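S12 family peptidase (PDB 3WWX) is a D-stereospecific amidohydrolase of the S12 peptidase family, which probably acts through the serine-hydrolase mechanism shared with beta-lactamases and DD-peptidases. Local coordinates at residues Leu192-Val197 / Ser244-Thr249; Ala27-Gly32 / His320-Asn325. One frame throughout, in Å; residues are numbered along the deposited sequence.

Contact 1. Residues Leu192-Val197 / Ser244-Thr249; sequences LRATTV and SRDLQT
Leu192 and Asp246 bring their CA atoms within 5.5 Å where a type I beta turn, Leu192 to Thr195, lies against the first turns of helix 244-255. Asp246 carries the contact. A chi1 of -80° turns its CG away from its own carbonyl carbon, and the carboxylate reaches into the turn. There OD2 takes two hydrogen bonds: Ala194 N donates to Asp246 OD2 over 2.8 Å, arriving on the syn side 22° out of the carboxylate plane with an N-H...O angle of 146°, while Thr195 OG1 donates to the anti lone pair of Asp246 OD2 at 2.7 Å. Two bonds on one oxygen fix the rotation of the buried carboxylate, and they would be expected to favour its charged form. The other oxygen, OD1, is joined through a water to the turn: the water lies 2.8 Å from Asp246 OD1 and accepts from Arg193 N at 3.1 Å. Carbon atoms close in around OD2 as well, with Leu192 CB and Ala194 CB each 3.4 Å from Asp246 OD2. One helical turn on, a leucine methyl lies alongside the threonine, Leu192 CD2 meeting Thr249 CG2 at 3.7 Å. Thr195 OG1 also bonds Ser242 OG, and Asp246 N bonds Asp243 OD1, so both sides of the contact are tied to the residues leading into the helix. A carboxylate from a helix's first turns thus captures a type I turn, joining the loop after helix 178-187 to helix 244-255 within the beta-lactamase-type fold.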
loop_
_atom_site.group_PDB
_atom_site.type_symbol
_atom_site.label_atom_id
_atom_site.label_comp_id
_atom_site.label_asym_id
_atom_site.label_seq_id
_atom_site.Cartn_x
_atom_site.Cartn_y
_atom_site.Cartn_z
ATOM N N LEU A 192 -17.181 2.752 2.736
ATOM C CA LEU A 192 -16.386 1.724 2.038
ATOM C C LEU A 192 -16.757 0.325 2.522
ATOM O O LEU A 192 -16.044 -0.292 3.337
ATOM C CB LEU A 192 -14.897 1.965 2.231
ATOM C CG LEU A 192 -14.394 3.354 1.852
ATOM C CD1 LEU A 192 -12.897 3.395 1.964
ATOM C CD2 LEU A 192 -14.813 3.740 0.426
ATOM N N ARG A 193 -17.879 -0.163 2.000
ATOM C CA ARG A 193 -18.516 -1.362 2.506
ATOM C C ARG A 193 -17.783 -2.658 2.165
ATOM O O ARG A 193 -18.128 -3.706 2.697
ATOM C CB ARG A 193 -19.957 -1.420 1.989
ATOM C CG ARG A 193 -20.840 -0.362 2.638
ATOM C CD ARG A 193 -22.203 -0.216 1.980
ATOM N NE ARG A 193 -22.689 1.157 2.124
ATOM C CZ ARG A 193 -23.919 1.563 1.834
ATOM N NH1 ARG A 193 -24.823 0.701 1.383
ATOM N NH2 ARG A 193 -24.249 2.839 2.004
ATOM N N ALA A 194 -16.785 -2.594 1.279
ATOM C CA ALA A 194 -16.010 -3.774 0.905
ATOM C C ALA A 194 -14.585 -3.703 1.469
ATOM O O ALA A 194 -13.731 -4.510 1.094
ATOM C CB ALA A 194 -15.941 -3.898 -0.616
ATOM N N THR A 195 -14.341 -2.763 2.371
ATOM C CA THR A 195 -12.996 -2.472 2.863
ATOM C C THR A 195 -12.862 -2.788 4.345
ATOM O O THR A 195 -13.680 -2.330 5.156
ATOM C CB THR A 195 -12.657 -0.993 2.615
ATOM O OG1 THR A 195 -12.772 -0.729 1.214
ATOM C CG2 THR A 195 -11.233 -0.681 3.008
ATOM N N THR A 196 -11.842 -3.577 4.686
ATOM C CA THR A 196 -11.651 -4.021 6.053
ATOM C C THR A 196 -10.183 -3.997 6.466
ATOM O O THR A 196 -9.262 -3.985 5.628
ATOM C CB THR A 196 -12.207 -5.440 6.276
ATOM O OG1 THR A 196 -11.554 -6.348 5.396
ATOM C CG2 THR A 196 -13.706 -5.507 6.021
ATOM N N VAL A 197 -9.987 -3.921 7.779
ATOM C CA VAL A 197 -8.684 -3.983 8.427
ATOM C C VAL A 197 -8.746 -5.271 9.243
ATOM O O VAL A 197 -9.271 -5.282 10.362
ATOM C CB VAL A 197 -8.450 -2.767 9.352
ATOM C CG1 VAL A 197 -7.042 -2.745 9.863
ATOM C CG2 VAL A 197 -8.776 -1.466 8.620
ATOM N N SER A 244 -12.177 -3.075 -6.104
ATOM C CA SER A 244 -11.737 -2.088 -7.082
ATOM C C SER A 244 -12.633 -0.856 -7.112
ATOM O O SER A 244 -12.238 0.142 -7.679
ATOM C CB SER A 244 -11.697 -2.707 -8.470
ATOM O OG SER A 244 -10.889 -3.882 -8.493
ATOM N N ARG A 245 -13.812 -0.949 -6.520
ATOM C CA ARG A 245 -14.710 0.200 -6.378
ATOM C C ARG A 245 -14.293 1.081 -5.197
ATOM O O ARG A 245 -14.047 2.285 -5.352
ATOM C CB ARG A 245 -16.141 -0.270 -6.176
ATOM C CG ARG A 245 -17.168 0.847 -6.123
ATOM C CD ARG A 245 -18.567 0.333 -5.920
ATOM N NE ARG A 245 -19.532 1.431 -6.001
ATOM C CZ ARG A 245 -20.852 1.278 -5.937
ATOM N NH1 ARG A 245 -21.379 0.068 -5.796
ATOM N NH2 ARG A 245 -21.647 2.339 -6.017
ATOM N N ASP A 246 -14.180 0.480 -4.016
ATOM C CA ASP A 246 -13.844 1.230 -2.819
ATOM C C ASP A 246 -12.483 1.902 -2.957
ATOM O O ASP A 246 -12.279 2.992 -2.454
ATOM C CB ASP A 246 -13.799 0.310 -1.605
ATOM C CG ASP A 246 -15.177 -0.015 -1.038
ATOM O OD1 ASP A 246 -16.214 0.304 -1.668
ATOM O OD2 ASP A 246 -15.206 -0.632 0.058
ATOM N N LEU A 247 -11.530 1.237 -3.606
ATOM C CA LEU A 247 -10.215 1.863 -3.729
ATOM C C LEU A 247 -10.299 3.156 -4.532
ATOM O O LEU A 247 -9.635 4.141 -4.203
ATOM C CB LEU A 247 -9.176 0.916 -4.321
ATOM C CG LEU A 247 -8.697 -0.192 -3.388
ATOM C CD1 LEU A 247 -7.725 -1.065 -4.155
ATOM C CD2 LEU A 247 -8.059 0.345 -2.124
ATOM N N GLN A 248 -11.126 3.147 -5.575
ATOM C CA GLN A 248 -11.343 4.374 -6.335
ATOM C C GLN A 248 -12.041 5.431 -5.483
ATOM O O GLN A 248 -11.642 6.600 -5.473
ATOM C CB GLN A 248 -12.177 4.114 -7.580
ATOM C CG GLN A 248 -11.498 3.291 -8.627
ATOM C CD GLN A 248 -12.421 3.098 -9.785
ATOM O OE1 GLN A 248 -12.550 3.985 -10.641
ATOM N NE2 GLN A 248 -13.147 2.001 -9.778
ATOM N N THR A 249 -13.079 5.036 -4.756
ATOM C CA THR A 249 -13.780 5.995 -3.892
ATOM C C THR A 249 -12.802 6.703 -2.947
ATOM O O THR A 249 -12.824 7.930 -2.761
ATOM C CB THR A 249 -14.861 5.279 -3.084
ATOM O OG1 THR A 249 -15.763 4.659 -4.010
ATOM C CG2 THR A 249 -15.607 6.255 -2.172
HETATM O O HOH W 1 -18.884 0.139 -0.872
#

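Contact 2. Residues Ala27-Gly32 / His320-Asn325; sequences AQARDG and HSLAGN
Two neighbouring antiparallel strands of the central sheet meet here, Ala27-Asp31 and His320-Asn325, running at 176° to each other with their axes 4.6 Å apart. Gln28 with Ala323 and Arg30 with Ser321 are the hydrogen-bonded pairs; within each, both N-to-O distances are 2.9 Å. On the face bearing Ala27, Ala29 and Leu322, Leu322 CD1 lies against both alanine methyls, 4.1 Å from Ala29 CB, and Leu322 also packs on Ile338 and Phe342 of helix 334-343. The strands come close at Gly324, which has no side chain: its CA is 3.9 Å from Ala27 CA.

Farther along this face, Asp31 lies over the His320 ring. Its carboxylate stacks on the ring with planes 28° apart, OD2 toward the rim and 3.1 Å from His320 CE1, while Asp31 CB makes a CH-pi contact 3.9 Å from the ring centroid. A water donates to Asp31 OD2 and accepts a weak bond from His320 ND1; His320 NE2 bonds Glu341. On the other face Arg30 CB lies 3.8 Å from Ser321 OG, which bonds Gln248, and Gln28 OE1 bonds Arg35. This pairing of N- and C-terminal strands, with the C-terminal helix packed on one face, is characteristic of the beta-lactamase fold's alpha/beta domain.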
loop_
_atom_site.group_PDB
_atom_site.type_symbol
_atom_site.label_atom_id
_atom_site.label_comp_id
_atom_site.label_asym_id
_atom_site.label_seq_id
_atom_site.Cartn_x
_atom_site.Cartn_y
_atom_site.Cartn_z
ATOM N N ALA A 27 -10.157 -5.083 -12.960
ATOM C CA ALA A 27 -9.970 -3.647 -12.773
ATOM C C ALA A 27 -11.302 -2.954 -12.890
ATOM O O ALA A 27 -12.249 -3.475 -13.498
ATOM C CB ALA A 27 -8.980 -3.069 -13.783
ATOM N N GLN A 28 -11.391 -1.808 -12.231
ATOM C CA GLN A 28 -12.484 -0.882 -12.441
ATOM C C GLN A 28 -11.898 0.489 -12.664
ATOM O O GLN A 28 -10.810 0.794 -12.179
ATOM C CB GLN A 28 -13.431 -0.846 -11.253
ATOM C CG GLN A 28 -14.214 -2.129 -11.031
ATOM C CD GLN A 28 -15.121 -2.046 -9.816
ATOM O OE1 GLN A 28 -15.533 -0.952 -9.410
ATOM N NE2 GLN A 28 -15.441 -3.191 -9.217
ATOM N N ALA A 29 -12.638 1.329 -13.385
ATOM C CA ALA A 29 -12.162 2.669 -13.693
ATOM C C ALA A 29 -13.342 3.603 -13.811
ATOM O O ALA A 29 -14.469 3.176 -14.036
ATOM C CB ALA A 29 -11.362 2.672 -14.986
ATOM N N ARG A 30 -13.076 4.881 -13.643
ATOM C CA ARG A 30 -14.117 5.894 -13.778
ATOM C C ARG A 30 -13.448 7.150 -14.288
ATOM O O ARG A 30 -12.709 7.826 -13.569
ATOM C CB ARG A 30 -14.840 6.113 -12.440
ATOM C CG ARG A 30 -16.002 7.069 -12.498
ATOM C CD ARG A 30 -16.748 6.998 -11.168
ATOM N NE ARG A 30 -17.920 7.850 -11.149
ATOM C CZ ARG A 30 -18.177 8.767 -10.223
ATOM N NH1 ARG A 30 -17.348 8.963 -9.206
ATOM N NH2 ARG A 30 -19.285 9.488 -10.319
ATOM N N ASP A 31 -13.707 7.439 -15.562
ATOM C CA ASP A 31 -13.095 8.566 -16.255
ATOM C C ASP A 31 -14.122 9.702 -16.290
ATOM O O ASP A 31 -15.030 9.720 -17.111
ATOM C CB ASP A 31 -12.636 8.109 -17.639
ATOM C CG ASP A 31 -11.796 9.144 -18.353
ATOM O OD1 ASP A 31 -12.116 10.343 -18.215
ATOM O OD2 ASP A 31 -10.808 8.778 -19.048
ATOM N N GLY A 32 -13.974 10.635 -15.359
ATOM C CA GLY A 32 -14.949 11.706 -15.180
ATOM C C GLY A 32 -16.133 11.168 -14.387
ATOM O O GLY A 32 -16.277 11.482 -13.198
ATOM N N HIS A 320 -10.377 11.146 -12.562
ATOM C CA HIS A 320 -10.214 9.936 -13.353
ATOM C C HIS A 320 -9.477 8.930 -12.474
ATOM O O HIS A 320 -8.344 9.179 -12.079
ATOM C CB HIS A 320 -9.412 10.224 -14.622
ATOM C CG HIS A 320 -9.222 9.035 -15.512
ATOM N ND1 HIS A 320 -8.455 9.080 -16.659
ATOM C CD2 HIS A 320 -9.704 7.772 -15.428
ATOM C CE1 HIS A 320 -8.461 7.892 -17.231
ATOM N NE2 HIS A 320 -9.210 7.080 -16.510
ATOM N N SER A 321 -10.145 7.823 -12.170
ATOM C CA SER A 321 -9.593 6.797 -11.280
ATOM C C SER A 321 -9.542 5.407 -11.915
ATOM O O SER A 321 -10.268 5.099 -12.868
ATOM C CB SER A 321 -10.424 6.737 -10.002
ATOM O OG SER A 321 -11.779 6.492 -10.288
ATOM N N LEU A 322 -8.695 4.570 -11.310
ATOM C CA LEU A 322 -8.492 3.190 -11.720
ATOM C C LEU A 322 -8.055 2.395 -10.500
ATOM O O LEU A 322 -7.255 2.878 -9.708
ATOM C CB LEU A 322 -7.395 3.137 -12.772
ATOM C CG LEU A 322 -6.828 1.755 -13.168
ATOM C CD1 LEU A 322 -7.834 0.919 -13.932
ATOM C CD2 LEU A 322 -5.522 1.917 -13.982
ATOM N N ALA A 323 -8.541 1.170 -10.365
ATOM C CA ALA A 323 -7.991 0.253 -9.350
ATOM C C ALA A 323 -8.149 -1.150 -9.862
ATOM O O ALA A 323 -9.048 -1.436 -10.642
ATOM C CB ALA A 323 -8.698 0.420 -8.008
ATOM N N GLY A 324 -7.273 -2.044 -9.436
ATOM C CA GLY A 324 -7.381 -3.422 -9.886
ATOM C C GLY A 324 -6.413 -4.353 -9.205
ATOM O O GLY A 324 -5.624 -3.948 -8.356
ATOM N N ASN A 325 -6.443 -5.609 -9.641
ATOM C CA ASN A 325 -5.707 -6.671 -8.964
ATOM C C ASN A 325 -5.384 -7.827 -9.893
ATOM O O ASN A 325 -6.233 -8.234 -10.710
ATOM C CB ASN A 325 -6.520 -7.186 -7.766
ATOM C CG ASN A 325 -5.765 -8.231 -6.950
ATOM O OD1 ASN A 325 -6.015 -9.436 -7.050
ATOM N ND2 ASN A 325 -4.821 -7.777 -6.138
HETATM O O HOH W 2 -8.689 10.660 -18.850
#

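Overall arrangement
Contact 1 is nested inside the long chain loop that contact 2 closes: strand 24-31 comes first, then the turn at 192-197, helix 244-255, and finally strand 320-326. The centres of the two contacts lie about 12 Å apart, on the same side of the chain's centre. Helix 244-255 connects them directly. Its Gln248 reaches the sheet, where OE1 probably hydrogen-bonds Ser321 OG at 2.6 Å and the side chain packs on Gln28 and Arg30. In this beta-lactamase-type fold, helix 244-255 thereby ties the turn to the sheet face bearing Gln28, Arg30 and Ser321, while helix 334-343 covers the face bearing Ala29 and Leu322.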